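Local coordinates for protein lysine-sensitive aspartokinase 3 (Escherichia coli, PDB 2J0W) that phosphorylates L-aspartate with ATP to give 4-phospho-L-aspartate, opening the lysine-biosynthetic pathway, and is allosterically inhibited by lysine, at residues A[87-98]-A[113-124]; A[139-147]-A[161-170]. All coordinates share one frame; numbering follows the deposited sequence.

Interaction 1 (A[87-98]-A[113-124]). With ASP (aspartic acid), chain B.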
loop_
_atom_site.group_PDB
_atom_site.type_symbol
_atom_site.label_atom_id
_atom_site.label_comp_id
_atom_site.label_asym_id
_atom_site.label_seq_id
_atom_site.Cartn_x
_atom_site.Cartn_y
_atom_site.Cartn_z
ATOM N N GLU A 87 -19.222 32.304 -39.184
ATOM C CA GLU A 87 -18.256 31.525 -38.431
ATOM C C GLU A 87 -18.863 30.272 -37.846
ATOM O O GLU A 87 -18.355 29.172 -38.062
ATOM C CB GLU A 87 -17.675 32.403 -37.328
ATOM C CG GLU A 87 -17.015 33.663 -37.881
ATOM C CD GLU A 87 -16.681 34.697 -36.814
ATOM O OE1 GLU A 87 -16.913 34.429 -35.615
ATOM O OE2 GLU A 87 -16.181 35.784 -37.178
ATOM N N ILE A 88 -19.949 30.438 -37.100
ATOM C CA ILE A 88 -20.610 29.291 -36.508
ATOM C C ILE A 88 -20.866 28.272 -37.609
ATOM O O ILE A 88 -20.627 27.078 -37.424
ATOM C CB ILE A 88 -21.957 29.660 -35.856
ATOM C CG1 ILE A 88 -21.759 30.718 -34.766
ATOM C CG2 ILE A 88 -22.587 28.414 -35.248
ATOM C CD1 ILE A 88 -20.799 30.326 -33.673
ATOM N N GLU A 89 -21.343 28.748 -38.757
ATOM C CA GLU A 89 -21.632 27.877 -39.891
ATOM C C GLU A 89 -20.392 27.099 -40.320
ATOM O O GLU A 89 -20.483 25.921 -40.677
ATOM C CB GLU A 89 -22.151 28.692 -41.074
ATOM C CG GLU A 89 -23.555 29.252 -40.905
ATOM C CD GLU A 89 -24.609 28.178 -40.746
ATOM O OE1 GLU A 89 -24.459 27.084 -41.337
ATOM O OE2 GLU A 89 -25.603 28.441 -40.040
ATOM N N ARG A 90 -19.236 27.757 -40.300
ATOM C CA ARG A 90 -17.996 27.081 -40.667
ATOM C C ARG A 90 -17.761 26.004 -39.634
ATOM O O ARG A 90 -17.682 24.820 -39.965
ATOM C CB ARG A 90 -16.819 28.064 -40.691
ATOM C CG ARG A 90 -16.532 28.678 -42.069
ATOM C CD ARG A 90 -17.825 28.990 -42.854
ATOM N NE ARG A 90 -18.490 27.776 -43.341
ATOM C CZ ARG A 90 -19.753 27.716 -43.757
ATOM N NH1 ARG A 90 -20.510 28.806 -43.751
ATOM N NH2 ARG A 90 -20.263 26.563 -44.175
ATOM N N LEU A 91 -17.679 26.421 -38.373
ATOM C CA LEU A 91 -17.461 25.486 -37.279
ATOM C C LEU A 91 -18.453 24.331 -37.409
ATOM O O LEU A 91 -18.058 23.160 -37.456
ATOM C CB LEU A 91 -17.619 26.204 -35.933
ATOM C CG LEU A 91 -16.693 27.417 -35.769
ATOM C CD1 LEU A 91 -16.891 28.029 -34.406
ATOM C CD2 LEU A 91 -15.239 27.003 -35.948
ATOM N N LEU A 92 -19.740 24.660 -37.498
ATOM C CA LEU A 92 -20.745 23.617 -37.638
ATOM C C LEU A 92 -20.453 22.762 -38.853
ATOM O O LEU A 92 -20.479 21.537 -38.775
ATOM C CB LEU A 92 -22.141 24.216 -37.747
ATOM C CG LEU A 92 -22.678 24.734 -36.415
ATOM C CD1 LEU A 92 -24.108 25.168 -36.601
ATOM C CD2 LEU A 92 -22.583 23.640 -35.350
ATOM N N GLU A 93 -20.156 23.402 -39.974
ATOM C CA GLU A 93 -19.859 22.656 -41.183
ATOM C C GLU A 93 -18.638 21.768 -40.967
ATOM O O GLU A 93 -18.635 20.598 -41.360
ATOM C CB GLU A 93 -19.615 23.609 -42.361
ATOM C CG GLU A 93 -19.308 22.903 -43.685
ATOM C CD GLU A 93 -20.429 21.970 -44.144
ATOM O OE1 GLU A 93 -21.585 22.436 -44.227
ATOM O OE2 GLU A 93 -20.155 20.778 -44.425
ATOM N N ASN A 94 -17.603 22.307 -40.331
ATOM C CA ASN A 94 -16.400 21.510 -40.121
ATOM C C ASN A 94 -16.697 20.355 -39.188
ATOM O O ASN A 94 -16.235 19.230 -39.401
ATOM C CB ASN A 94 -15.269 22.359 -39.552
ATOM C CG ASN A 94 -13.918 21.680 -39.689
ATOM O OD1 ASN A 94 -13.265 21.354 -38.693
ATOM N ND2 ASN A 94 -13.493 21.452 -40.933
ATOM N N ILE A 95 -17.480 20.636 -38.153
ATOM C CA ILE A 95 -17.853 19.610 -37.190
ATOM C C ILE A 95 -18.510 18.491 -37.989
ATOM O O ILE A 95 -18.215 17.300 -37.796
ATOM C CB ILE A 95 -18.850 20.173 -36.134
ATOM C CG1 ILE A 95 -18.116 21.136 -35.196
ATOM C CG2 ILE A 95 -19.498 19.043 -35.352
ATOM C CD1 ILE A 95 -18.990 21.768 -34.123
ATOM N N THR A 96 -19.379 18.893 -38.912
ATOM C CA THR A 96 -20.081 17.941 -39.744
ATOM C C THR A 96 -19.115 17.073 -40.540
ATOM O O THR A 96 -19.204 15.848 -40.490
ATOM C CB THR A 96 -21.044 18.669 -40.693
ATOM O OG1 THR A 96 -21.974 19.433 -39.912
ATOM C CG2 THR A 96 -21.807 17.672 -41.571
ATOM N N VAL A 97 -18.173 17.682 -41.258
ATOM C CA VAL A 97 -17.246 16.864 -42.045
ATOM C C VAL A 97 -16.412 15.956 -41.155
ATOM O O VAL A 97 -16.160 14.803 -41.513
ATOM C CB VAL A 97 -16.283 17.705 -42.926
ATOM C CG1 VAL A 97 -15.701 16.811 -44.037
ATOM C CG2 VAL A 97 -17.013 18.889 -43.530
ATOM N N LEU A 98 -15.983 16.462 -40.000
ATOM C CA LEU A 98 -15.196 15.640 -39.080
ATOM C C LEU A 98 -16.045 14.463 -38.591
ATOM O O LEU A 98 -15.561 13.327 -38.499
ATOM C CB LEU A 98 -14.706 16.471 -37.879
ATOM C CG LEU A 98 -13.658 17.539 -38.221
ATOM C CD1 LEU A 98 -13.301 18.338 -36.989
ATOM C CD2 LEU A 98 -12.412 16.875 -38.790
ATOM N N GLU A 113 -9.607 17.071 -31.620
ATOM C CA GLU A 113 -9.800 18.111 -32.630
ATOM C C GLU A 113 -11.263 18.453 -32.854
ATOM O O GLU A 113 -11.621 19.610 -33.052
ATOM C CB GLU A 113 -9.188 17.685 -33.956
ATOM C CG GLU A 113 -9.539 18.628 -35.107
ATOM C CD GLU A 113 -9.119 20.067 -34.860
ATOM O OE1 GLU A 113 -7.955 20.296 -34.466
ATOM O OE2 GLU A 113 -9.950 20.972 -35.076
ATOM N N LEU A 114 -12.114 17.439 -32.839
ATOM C CA LEU A 114 -13.526 17.674 -33.047
ATOM C C LEU A 114 -14.119 18.235 -31.762
ATOM O O LEU A 114 -14.884 19.194 -31.790
ATOM C CB LEU A 114 -14.209 16.362 -33.421
ATOM C CG LEU A 114 -15.634 16.450 -33.944
ATOM C CD1 LEU A 114 -16.044 15.086 -34.456
ATOM C CD2 LEU A 114 -16.563 16.911 -32.853
ATOM N N VAL A 115 -13.767 17.648 -30.626
ATOM C CA VAL A 115 -14.344 18.137 -29.384
ATOM C C VAL A 115 -13.904 19.546 -29.047
ATOM O O VAL A 115 -14.613 20.267 -28.368
ATOM C CB VAL A 115 -14.028 17.219 -28.191
ATOM C CG1 VAL A 115 -14.345 17.947 -26.899
ATOM C CG2 VAL A 115 -14.865 15.933 -28.272
ATOM N N SER A 116 -12.748 19.953 -29.530
ATOM C CA SER A 116 -12.266 21.286 -29.234
ATOM C C SER A 116 -13.277 22.344 -29.691
ATOM O O SER A 116 -13.432 23.389 -29.046
ATOM C CB SER A 116 -10.933 21.504 -29.926
ATOM O OG SER A 116 -11.120 21.438 -31.320
ATOM N N HIS A 117 -13.976 22.067 -30.788
ATOM C CA HIS A 117 -14.973 22.998 -31.333
ATOM C C HIS A 117 -16.016 23.591 -30.362
ATOM O O HIS A 117 -16.505 24.700 -30.594
ATOM C CB HIS A 117 -15.685 22.347 -32.521
ATOM C CG HIS A 117 -14.828 22.253 -33.746
ATOM N ND1 HIS A 117 -13.711 21.448 -33.813
ATOM C CD2 HIS A 117 -14.882 22.917 -34.924
ATOM C CE1 HIS A 117 -13.111 21.624 -34.978
ATOM N NE2 HIS A 117 -13.801 22.512 -35.669
ATOM N N GLY A 118 -16.349 22.871 -29.288
ATOM C CA GLY A 118 -17.328 23.358 -28.321
ATOM C C GLY A 118 -16.921 24.663 -27.652
ATOM O O GLY A 118 -17.650 25.665 -27.706
ATOM N N GLU A 119 -15.753 24.669 -27.019
ATOM C CA GLU A 119 -15.275 25.885 -26.371
ATOM C C GLU A 119 -14.968 26.971 -27.412
ATOM O O GLU A 119 -14.917 28.152 -27.086
ATOM C CB GLU A 119 -14.034 25.615 -25.515
ATOM C CG GLU A 119 -13.648 24.146 -25.330
ATOM C CD GLU A 119 -14.676 23.316 -24.592
ATOM O OE1 GLU A 119 -15.211 22.373 -25.201
ATOM O OE2 GLU A 119 -14.945 23.593 -23.408
ATOM N N LEU A 120 -14.762 26.594 -28.665
ATOM C CA LEU A 120 -14.525 27.624 -29.669
ATOM C C LEU A 120 -15.829 28.389 -29.906
ATOM O O LEU A 120 -15.851 29.619 -29.868
ATOM C CB LEU A 120 -14.013 27.017 -30.982
ATOM C CG LEU A 120 -12.515 26.663 -30.960
ATOM C CD1 LEU A 120 -12.102 25.977 -32.244
ATOM C CD2 LEU A 120 -11.698 27.928 -30.762
ATOM N N MET A 121 -16.923 27.666 -30.126
ATOM C CA MET A 121 -18.205 28.326 -30.361
ATOM C C MET A 121 -18.682 29.121 -29.150
ATOM O O MET A 121 -19.165 30.229 -29.301
ATOM C CB MET A 121 -19.281 27.308 -30.776
ATOM C CG MET A 121 -19.038 26.718 -32.153
ATOM S SD MET A 121 -19.987 25.227 -32.440
ATOM C CE MET A 121 -21.420 25.909 -33.162
ATOM N N SER A 122 -18.538 28.572 -27.951
ATOM C CA SER A 122 -18.983 29.289 -26.761
ATOM C C SER A 122 -18.232 30.608 -26.551
ATOM O O SER A 122 -18.861 31.627 -26.316
ATOM C CB SER A 122 -18.851 28.408 -25.513
ATOM O OG SER A 122 -17.492 28.178 -25.183
ATOM N N THR A 123 -16.903 30.606 -26.643
ATOM C CA THR A 123 -16.151 31.849 -26.445
ATOM C C THR A 123 -16.430 32.891 -27.527
ATOM O O THR A 123 -16.345 34.084 -27.265
ATOM C CB THR A 123 -14.623 31.623 -26.391
ATOM O OG1 THR A 123 -14.200 30.917 -27.560
ATOM C CG2 THR A 123 -14.246 30.846 -25.162
ATOM N N LEU A 124 -16.747 32.453 -28.743
ATOM C CA LEU A 124 -17.046 33.404 -29.811
ATOM C C LEU A 124 -18.332 34.148 -29.503
ATOM O O LEU A 124 -18.432 35.355 -29.714
ATOM C CB LEU A 124 -17.208 32.697 -31.147
ATOM C CG LEU A 124 -15.910 32.404 -31.885
ATOM C CD1 LEU A 124 -16.215 31.813 -33.250
ATOM C CD2 LEU A 124 -15.129 33.693 -32.029
HETATM N N ASP B . -15.840 21.136 -21.927
HETATM C CA ASP B . -15.105 20.048 -21.286
HETATM C C ASP B . -16.159 19.057 -20.746
HETATM O O ASP B . -17.358 19.229 -21.076
HETATM C CB ASP B . -14.171 20.630 -20.180
HETATM C CG ASP B . -14.851 21.250 -18.940
HETATM O OD1 ASP B . -16.120 21.245 -18.882
HETATM O OD2 ASP B . -14.118 21.752 -18.012
HETATM O OXT ASP B . -15.774 18.128 -19.957
HETATM O O HOH W 1 -10.302 20.917 -38.321
#
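N94 OD1 is gripped by two donors: a water 3.0 Å from that oxygen, and H117 NE2, which reaches OD1 at 3.3 Å in a weak, bent bond (126° at the hydrogen). This link spans an antiparallel helix pair of the amino acid kinase fold, with local axes 10.0 Å apart. The same water weakly touches E113 OE2, while E113 OE1 is bonded to T193.

The helices mesh knobs-into-holes. H117 is one knob, seated among L91, N94, I95 and L98. Its ring is tilted 26° from the N94 amide plane; I95 CG1 lies obliquely against H117 CD2 at 3.7 Å, and ND1 lies near E113 O and L114 O, where any bond is weak. A leucine here removes the NE2 donor, which would probably leave the N94 amide held at OD1 by the water and freer to turn.

M121 is the second knob. Its thioether bends at chi3 (92°), which tucks M121 CE against I88 CG2 at 3.5 Å and against L92 CD2, while SD faces I95 CD1. The L91 and M121 side chains run past each other in opposite directions, L91 CD1 3.4 Å from M121 CG. Away from this seam, helix 113-124 serves the substrate site: E119 OE2 accepts from the amino N of the bound aspartate at 3.0 Å.

Interaction 2 (A[139-147]-A[161-170])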
loop_
_atom_site.group_PDB
_atom_site.type_symbol
_atom_site.label_atom_id
_atom_site.label_comp_id
_atom_site.label_asym_id
_atom_site.label_seq_id
_atom_site.Cartn_x
_atom_site.Cartn_y
_atom_site.Cartn_z
ATOM N N TRP A 139 -11.602 38.089 -28.473
ATOM C CA TRP A 139 -11.519 36.638 -28.486
ATOM C C TRP A 139 -10.058 36.240 -28.647
ATOM O O TRP A 139 -9.314 36.890 -29.385
ATOM C CB TRP A 139 -12.352 36.106 -29.657
ATOM C CG TRP A 139 -12.460 34.623 -29.748
ATOM C CD1 TRP A 139 -13.365 33.821 -29.111
ATOM C CD2 TRP A 139 -11.637 33.754 -30.536
ATOM N NE1 TRP A 139 -13.154 32.504 -29.455
ATOM C CE2 TRP A 139 -12.097 32.435 -30.325
ATOM C CE3 TRP A 139 -10.549 33.962 -31.399
ATOM C CZ2 TRP A 139 -11.510 31.325 -30.950
ATOM C CZ3 TRP A 139 -9.963 32.855 -32.021
ATOM C CH2 TRP A 139 -10.445 31.554 -31.790
ATOM N N PHE A 140 -9.646 35.180 -27.949
ATOM C CA PHE A 140 -8.269 34.699 -28.029
ATOM C C PHE A 140 -8.227 33.179 -28.055
ATOM O O PHE A 140 -8.937 32.528 -27.295
ATOM C CB PHE A 140 -7.459 35.199 -26.838
ATOM C CG PHE A 140 -6.000 34.889 -26.939
ATOM C CD1 PHE A 140 -5.192 35.583 -27.833
ATOM C CD2 PHE A 140 -5.433 33.890 -26.161
ATOM C CE1 PHE A 140 -3.827 35.282 -27.953
ATOM C CE2 PHE A 140 -4.066 33.579 -26.271
ATOM C CZ PHE A 140 -3.264 34.278 -27.168
ATOM N N ASP A 141 -7.375 32.625 -28.913
ATOM C CA ASP A 141 -7.227 31.167 -29.065
ATOM C C ASP A 141 -6.145 30.580 -28.134
ATOM O O ASP A 141 -4.960 30.584 -28.490
ATOM C CB ASP A 141 -6.873 30.858 -30.527
ATOM C CG ASP A 141 -6.858 29.370 -30.833
ATOM O OD1 ASP A 141 -6.555 28.551 -29.932
ATOM O OD2 ASP A 141 -7.139 29.020 -31.998
ATOM N N VAL A 142 -6.534 30.056 -26.968
ATOM C CA VAL A 142 -5.541 29.513 -26.043
ATOM C C VAL A 142 -4.527 28.635 -26.707
ATOM O O VAL A 142 -3.389 28.555 -26.255
ATOM C CB VAL A 142 -6.125 28.649 -24.911
ATOM C CG1 VAL A 142 -6.441 29.500 -23.703
ATOM C CG2 VAL A 142 -7.321 27.885 -25.403
ATOM N N ARG A 143 -4.920 27.961 -27.771
ATOM C CA ARG A 143 -3.977 27.077 -28.432
ATOM C C ARG A 143 -2.669 27.767 -28.798
ATOM O O ARG A 143 -1.630 27.113 -28.911
ATOM C CB ARG A 143 -4.635 26.435 -29.646
ATOM C CG ARG A 143 -5.762 25.511 -29.237
ATOM C CD ARG A 143 -6.442 24.906 -30.428
ATOM N NE ARG A 143 -7.139 25.925 -31.201
ATOM C CZ ARG A 143 -7.855 25.673 -32.291
ATOM N NH1 ARG A 143 -7.982 24.427 -32.749
ATOM N NH2 ARG A 143 -8.431 26.676 -32.934
ATOM N N LYS A 144 -2.701 29.086 -28.958
ATOM C CA LYS A 144 -1.476 29.820 -29.276
ATOM C C LYS A 144 -0.556 29.806 -28.060
ATOM O O LYS A 144 0.654 29.990 -28.185
ATOM C CB LYS A 144 -1.775 31.272 -29.636
ATOM C CG LYS A 144 -2.655 31.472 -30.845
ATOM C CD LYS A 144 -2.928 32.959 -31.036
ATOM C CE LYS A 144 -4.038 33.211 -32.046
ATOM N NZ LYS A 144 -4.513 34.622 -31.958
ATOM N N VAL A 145 -1.129 29.577 -26.883
ATOM C CA VAL A 145 -0.343 29.567 -25.665
ATOM C C VAL A 145 -0.269 28.272 -24.882
ATOM O O VAL A 145 0.795 27.929 -24.365
ATOM C CB VAL A 145 -0.819 30.666 -24.732
ATOM C CG1 VAL A 145 -0.537 30.289 -23.293
ATOM C CG2 VAL A 145 -0.106 31.970 -25.096
ATOM N N MET A 146 -1.385 27.555 -24.789
ATOM C CA MET A 146 -1.456 26.303 -24.031
ATOM C C MET A 146 -0.766 25.123 -24.705
ATOM O O MET A 146 -1.438 24.243 -25.245
ATOM C CB MET A 146 -2.929 25.956 -23.789
ATOM C CG MET A 146 -3.177 24.752 -22.910
ATOM S SD MET A 146 -2.529 25.015 -21.256
ATOM C CE MET A 146 -3.691 26.168 -20.646
ATOM N N ARG A 147 0.567 25.092 -24.675
ATOM C CA ARG A 147 1.318 23.994 -25.285
ATOM C C ARG A 147 1.286 22.764 -24.404
ATOM O O ARG A 147 1.501 22.862 -23.195
ATOM C CB ARG A 147 2.772 24.371 -25.493
ATOM C CG ARG A 147 3.540 23.340 -26.313
ATOM C CD ARG A 147 3.754 23.875 -27.707
ATOM N NE ARG A 147 2.508 24.426 -28.233
ATOM C CZ ARG A 147 2.449 25.405 -29.129
ATOM N NH1 ARG A 147 3.573 25.939 -29.599
ATOM N NH2 ARG A 147 1.272 25.855 -29.546
ATOM N N ALA A 161 6.910 26.444 -21.517
ATOM C CA ALA A 161 6.380 26.930 -22.793
ATOM C C ALA A 161 5.188 27.858 -22.590
ATOM O O ALA A 161 5.098 28.928 -23.204
ATOM C CB ALA A 161 5.988 25.750 -23.680
ATOM N N LEU A 162 4.281 27.448 -21.711
ATOM C CA LEU A 162 3.090 28.234 -21.411
ATOM C C LEU A 162 3.444 29.610 -20.851
ATOM O O LEU A 162 2.667 30.556 -20.979
ATOM C CB LEU A 162 2.231 27.486 -20.401
ATOM C CG LEU A 162 0.901 28.118 -20.033
ATOM C CD1 LEU A 162 0.013 28.133 -21.255
ATOM C CD2 LEU A 162 0.241 27.315 -18.929
ATOM N N ALA A 163 4.612 29.723 -20.225
ATOM C CA ALA A 163 5.038 30.990 -19.658
ATOM C C ALA A 163 5.571 31.944 -20.724
ATOM O O ALA A 163 5.142 33.084 -20.800
ATOM C CB ALA A 163 6.090 30.750 -18.577
ATOM N N GLU A 164 6.504 31.489 -21.546
ATOM C CA GLU A 164 7.057 32.351 -22.589
ATOM C C GLU A 164 5.944 32.852 -23.510
ATOM O O GLU A 164 5.787 34.065 -23.714
ATOM C CB GLU A 164 8.094 31.585 -23.416
ATOM C CG GLU A 164 9.121 30.866 -22.567
ATOM C CD GLU A 164 9.789 29.727 -23.304
ATOM O OE1 GLU A 164 10.372 28.848 -22.636
ATOM O OE2 GLU A 164 9.733 29.708 -24.554
ATOM N N LEU A 165 5.171 31.916 -24.059
ATOM C CA LEU A 165 4.079 32.250 -24.964
ATOM C C LEU A 165 3.083 33.265 -24.390
ATOM O O LEU A 165 2.860 34.332 -24.975
ATOM C CB LEU A 165 3.348 30.973 -25.370
ATOM C CG LEU A 165 4.205 29.981 -26.163
ATOM C CD1 LEU A 165 3.456 28.671 -26.352
ATOM C CD2 LEU A 165 4.573 30.588 -27.508
ATOM N N ALA A 166 2.491 32.934 -23.246
ATOM C CA ALA A 166 1.512 33.797 -22.597
ATOM C C ALA A 166 1.978 35.243 -22.437
ATOM O O ALA A 166 1.180 36.173 -22.539
ATOM C CB ALA A 166 1.142 33.218 -21.240
ATOM N N ALA A 167 3.264 35.438 -22.181
ATOM C CA ALA A 167 3.797 36.785 -22.006
ATOM C C ALA A 167 4.102 37.434 -23.346
ATOM O O ALA A 167 4.211 38.654 -23.442
ATOM C CB ALA A 167 5.061 36.746 -21.145
ATOM N N LEU A 168 4.225 36.624 -24.388
ATOM C CA LEU A 168 4.534 37.168 -25.702
ATOM C C LEU A 168 3.314 37.381 -26.597
ATOM O O LEU A 168 3.376 38.158 -27.549
ATOM C CB LEU A 168 5.554 36.267 -26.408
ATOM C CG LEU A 168 6.836 35.998 -25.604
ATOM C CD1 LEU A 168 7.752 35.041 -26.354
ATOM C CD2 LEU A 168 7.544 37.316 -25.330
ATOM N N GLN A 169 2.204 36.716 -26.293
ATOM C CA GLN A 169 1.014 36.861 -27.125
ATOM C C GLN A 169 -0.257 37.204 -26.371
ATOM O O GLN A 169 -1.160 37.828 -26.933
ATOM C CB GLN A 169 0.754 35.581 -27.913
ATOM C CG GLN A 169 1.928 35.056 -28.702
ATOM C CD GLN A 169 1.485 34.317 -29.956
ATOM O OE1 GLN A 169 1.075 34.936 -30.944
ATOM N NE2 GLN A 169 1.548 32.989 -29.918
ATOM N N LEU A 170 -0.332 36.790 -25.108
ATOM C CA LEU A 170 -1.520 37.020 -24.293
ATOM C C LEU A 170 -1.463 38.242 -23.384
ATOM O O LEU A 170 -2.487 38.886 -23.133
ATOM C CB LEU A 170 -1.820 35.775 -23.442
ATOM C CG LEU A 170 -3.128 35.848 -22.640
ATOM C CD1 LEU A 170 -4.299 35.898 -23.597
ATOM C CD2 LEU A 170 -3.268 34.656 -21.727
#
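L165 leans from its helix onto the backbone of K144 and V145, in the long connection that leaves strand 137-139 and enters helix 159-176. This is the crossover of a beta-alpha-beta unit, since the helix leads on to the parallel neighbouring strand 178-182.

Starting at the root of the side chain, L165 CB rests on V145 CG2 at 3.6 Å. One step out, L165 CG comes within 4.1 Å of K144 O. The branches then part: L165 CD1 lies 3.4 Å from V145 O and also over one face of the R147 guanidinium, toward its rim, 4.2 Å from NH1, whereas L165 CD2 stays beside K144 O at 4.0 Å. The polar end of R147 is held elsewhere, with NH2 bonded to S187 OG.

V145 buries more surface against the helix than any other residue of the loop; its CG2 lies 3.3 Å from A166 N, and CG1 turns to the methyl of A166. M146, at the centre of an inverse gamma turn, sets off away from the helix, yet its SD still meets L162 CD1, and the side chain also touches T204 and L207 of helix 200-211, where L162 also packs. Near the start of the helix, R147 CB meets A161 CB at 3.9 Å.

No hydrogen bond joins the two segments; what meets directly is van der Waals contact. At the far end, with CG anti to the backbone N (chi1 -174°) and chi2 near 65°, L170 CD1 makes a CH-pi contact over the F140 ring face, 3.7 Å from the ring centroid and 23° off the normal.

How the interactions relate
The two contacts follow one another along the chain within the amino acid kinase domain, their centres 21 Å apart. Interaction 1 pairs helices 82-102 and 108-131; the second of these leads into strand 137-139, an outermost strand of the large mixed sheet, and interaction 2 packs the loop after that strand onto helix 159-176. W139 joins them directly: its NE1 probably hydrogen-bonds T123 OG1 at 2.7 Å, and its ring packs on L120 and L124. Helix 108-131 is thus wedged between its hairpin partner and the strand 137-139 region. Interaction 1 reaches the substrate through E119, whereas in interaction 2 the side chain of M146 stays about 12 Å from the bound aspartate.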